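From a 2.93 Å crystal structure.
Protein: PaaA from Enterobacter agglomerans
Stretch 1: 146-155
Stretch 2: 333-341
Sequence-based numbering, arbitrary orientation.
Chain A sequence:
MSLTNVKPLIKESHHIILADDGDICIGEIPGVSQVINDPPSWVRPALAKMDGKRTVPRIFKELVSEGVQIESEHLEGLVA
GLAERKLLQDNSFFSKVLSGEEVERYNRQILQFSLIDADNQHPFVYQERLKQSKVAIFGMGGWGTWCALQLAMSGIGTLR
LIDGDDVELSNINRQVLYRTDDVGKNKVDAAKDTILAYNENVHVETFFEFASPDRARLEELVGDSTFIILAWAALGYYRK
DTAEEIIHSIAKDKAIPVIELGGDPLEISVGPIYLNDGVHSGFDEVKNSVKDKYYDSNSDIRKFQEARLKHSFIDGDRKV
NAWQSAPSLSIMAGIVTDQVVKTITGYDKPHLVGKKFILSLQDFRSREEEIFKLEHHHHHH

Stretch 1, residues 146-155: WCALQLAMSG
Stretch 2, residues 333-341: AGIVTDQVV

Two helices pack through van der Waals contact, with no hydrogen bond between them. Residues 146-153 and 333-341 are helical, with axes 9.0 Å apart at closest approach. Their N-to-C directions differ by 43°, and the signed crossing angle is -43°. Cys-147 lies level with Ala-333 (CA to CA 4.9 Å), and Leu-151 with Thr-337 (CA to CA 6.4 Å). Both sides together bury 397 Å².

Ala-333 makes the tightest backbone approach. Its CB points toward stretch 1 and lies 3.4 Å from Trp-146 CB and 3.7 Å from Cys-147 N. Trp-146 has chi1 m (-71°) and chi2 86°, so its indole leads away. Gly-334 has no side chain, and its CA lies 3.2 Å from Gln-150 OE1. An ideal CB on Gly-334 would sit 3.7 Å from Gln-150 OE1. Gln-150 is m, t, with chi3 25°. Its OE1 is also 3.5 Å from Gly-334 N, but the angle is too poor for a hydrogen bond.

Ile-335 (m, t) points away. Val-336 (t) points back toward stretch 1; its CG1 meets Cys-147 SG (chi1 m) at 3.9 Å, an apolar contact. Thr-337 (m) is central. Its OG1 donates a very short hydrogen bond to Ala-333 O, 2.4 Å, within its own helix. Its CG2 lies 4.2 Å from Leu-151 N and 4.3 Å from Ser-154 OG. Ser-154 (m) likewise turns its hydroxyl back into stretch 1: OG donates to Gln-150 O at 2.6 Å. Asp-338 (t) points away.

Val-340 (t) places CG1 4.2 Å from Leu-151 CD2, with Leu-151 m, t. Val-341 (t) also points toward stretch 1 but stays beyond contact range. In stretch 1, out of reach of stretch 2, Gly-155 leaves helical geometry at phi 88°, psi 25° in a Schellman motif.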

# COMPACT_ATOMS: atom_id res chain seq x y z
N TRP A 146 4.68 8.87 -2.81
CA TRP A 146 3.89 7.91 -2.05
C TRP A 146 4.20 7.99 -0.57
O TRP A 146 3.31 7.82 0.25
CB TRP A 146 4.12 6.50 -2.56
CG TRP A 146 3.51 6.26 -3.89
CD1 TRP A 146 4.06 6.53 -5.10
CD2 TRP A 146 2.22 5.72 -4.14
NE1 TRP A 146 3.19 6.19 -6.10
CE2 TRP A 146 2.05 5.68 -5.54
CE3 TRP A 146 1.19 5.23 -3.32
CZ2 TRP A 146 0.90 5.19 -6.13
CZ3 TRP A 146 0.05 4.76 -3.91
CH2 TRP A 146 -0.09 4.74 -5.31
N CYS A 147 5.46 8.25 -0.24
CA CYS A 147 5.83 8.39 1.16
C CYS A 147 5.19 9.62 1.80
O CYS A 147 4.73 9.56 2.94
CB CYS A 147 7.34 8.46 1.33
SG CYS A 147 8.22 6.91 1.11
N ALA A 148 5.20 10.74 1.09
CA ALA A 148 4.58 11.95 1.61
C ALA A 148 3.11 11.68 1.91
O ALA A 148 2.59 12.03 2.98
CB ALA A 148 4.72 13.10 0.62
N LEU A 149 2.45 11.04 0.95
CA LEU A 149 1.04 10.80 1.03
C LEU A 149 0.66 10.02 2.27
O LEU A 149 -0.11 10.50 3.09
CB LEU A 149 0.55 10.05 -0.20
CG LEU A 149 -0.96 9.81 -0.15
CD1 LEU A 149 -1.70 11.11 0.19
CD2 LEU A 149 -1.45 9.21 -1.43
N GLN A 150 1.19 8.80 2.38
CA GLN A 150 0.79 7.89 3.46
C GLN A 150 1.18 8.44 4.82
O GLN A 150 0.47 8.23 5.81
CB GLN A 150 1.40 6.50 3.25
CG GLN A 150 0.77 5.72 2.12
CD GLN A 150 1.44 4.39 1.86
OE1 GLN A 150 2.06 3.81 2.75
NE2 GLN A 150 1.32 3.89 0.63
N LEU A 151 2.28 9.19 4.86
CA LEU A 151 2.69 9.90 6.05
C LEU A 151 1.68 11.00 6.40
O LEU A 151 1.31 11.18 7.57
CB LEU A 151 4.07 10.50 5.86
CG LEU A 151 5.26 9.55 5.97
CD1 LEU A 151 6.50 10.11 5.27
CD2 LEU A 151 5.54 9.29 7.45
N ALA A 152 1.22 11.74 5.40
CA ALA A 152 0.24 12.78 5.68
C ALA A 152 -1.06 12.15 6.20
O ALA A 152 -1.64 12.61 7.19
CB ALA A 152 -0.02 13.61 4.43
N MSE A 153 -1.51 11.09 5.54
CA MSE A 153 -2.72 10.39 5.95
C MSE A 153 -2.60 9.87 7.39
O MSE A 153 -3.57 9.87 8.15
CB MSE A 153 -3.02 9.23 4.99
CG MSE A 153 -3.30 9.66 3.56
SE MSE A 153 -3.57 8.16 2.30
CE MSE A 153 -5.51 8.20 2.19
N SER A 154 -1.40 9.46 7.76
CA SER A 154 -1.18 8.80 9.03
C SER A 154 -1.10 9.82 10.17
O SER A 154 -0.98 9.44 11.34
CB SER A 154 0.08 7.98 8.95
OG SER A 154 -0.11 6.98 7.97
N GLY A 155 -1.17 11.10 9.82
CA GLY A 155 -1.16 12.13 10.83
C GLY A 155 0.22 12.61 11.21
O GLY A 155 0.40 13.07 12.33
N ALA A 333 6.62 2.44 -0.37
CA ALA A 333 6.23 3.51 0.56
C ALA A 333 5.49 2.97 1.79
O ALA A 333 5.58 3.55 2.88
CB ALA A 333 5.40 4.53 -0.14
N GLY A 334 4.74 1.89 1.60
CA GLY A 334 4.00 1.26 2.67
C GLY A 334 4.88 0.53 3.66
O GLY A 334 4.62 0.54 4.86
N ILE A 335 5.90 -0.16 3.16
CA ILE A 335 6.91 -0.75 4.02
C ILE A 335 7.64 0.36 4.79
O ILE A 335 7.85 0.26 6.00
CB ILE A 335 7.91 -1.56 3.22
CG1 ILE A 335 7.19 -2.57 2.35
CG2 ILE A 335 8.91 -2.22 4.13
CD1 ILE A 335 8.11 -3.47 1.58
N VAL A 336 8.00 1.42 4.08
CA VAL A 336 8.70 2.55 4.68
C VAL A 336 7.85 3.24 5.72
O VAL A 336 8.31 3.54 6.82
CB VAL A 336 9.07 3.59 3.62
CG1 VAL A 336 9.42 4.91 4.29
CG2 VAL A 336 10.23 3.11 2.80
N THR A 337 6.60 3.52 5.36
CA THR A 337 5.74 4.28 6.24
C THR A 337 5.46 3.51 7.52
O THR A 337 5.58 4.08 8.62
CB THR A 337 4.44 4.63 5.53
OG1 THR A 337 4.75 5.32 4.32
CG2 THR A 337 3.56 5.50 6.41
N ASP A 338 5.13 2.23 7.39
CA ASP A 338 4.92 1.37 8.54
C ASP A 338 6.17 1.36 9.44
O ASP A 338 6.05 1.50 10.65
CB ASP A 338 4.55 -0.04 8.12
CG ASP A 338 4.29 -0.97 9.32
OD1 ASP A 338 3.21 -0.84 9.95
OD2 ASP A 338 5.15 -1.85 9.63
N GLN A 339 7.35 1.18 8.84
CA GLN A 339 8.60 1.17 9.62
C GLN A 339 8.92 2.52 10.24
O GLN A 339 9.45 2.59 11.35
CB GLN A 339 9.80 0.74 8.77
CG GLN A 339 9.77 -0.72 8.34
CD GLN A 339 9.71 -1.68 9.51
OE1 GLN A 339 10.67 -1.81 10.27
NE2 GLN A 339 8.59 -2.41 9.63
N VAL A 340 8.63 3.60 9.53
CA VAL A 340 8.84 4.93 10.10
C VAL A 340 7.86 5.19 11.24
O VAL A 340 8.25 5.75 12.26
CB VAL A 340 8.71 6.03 9.04
CG1 VAL A 340 8.58 7.41 9.69
CG2 VAL A 340 9.87 5.95 8.08
N VAL A 341 6.60 4.78 11.07
CA VAL A 341 5.61 5.00 12.11
C VAL A 341 5.93 4.20 13.36
O VAL A 341 5.89 4.74 14.47
CB VAL A 341 4.21 4.66 11.62
CG1 VAL A 341 3.26 4.54 12.81
CG2 VAL A 341 3.73 5.75 10.69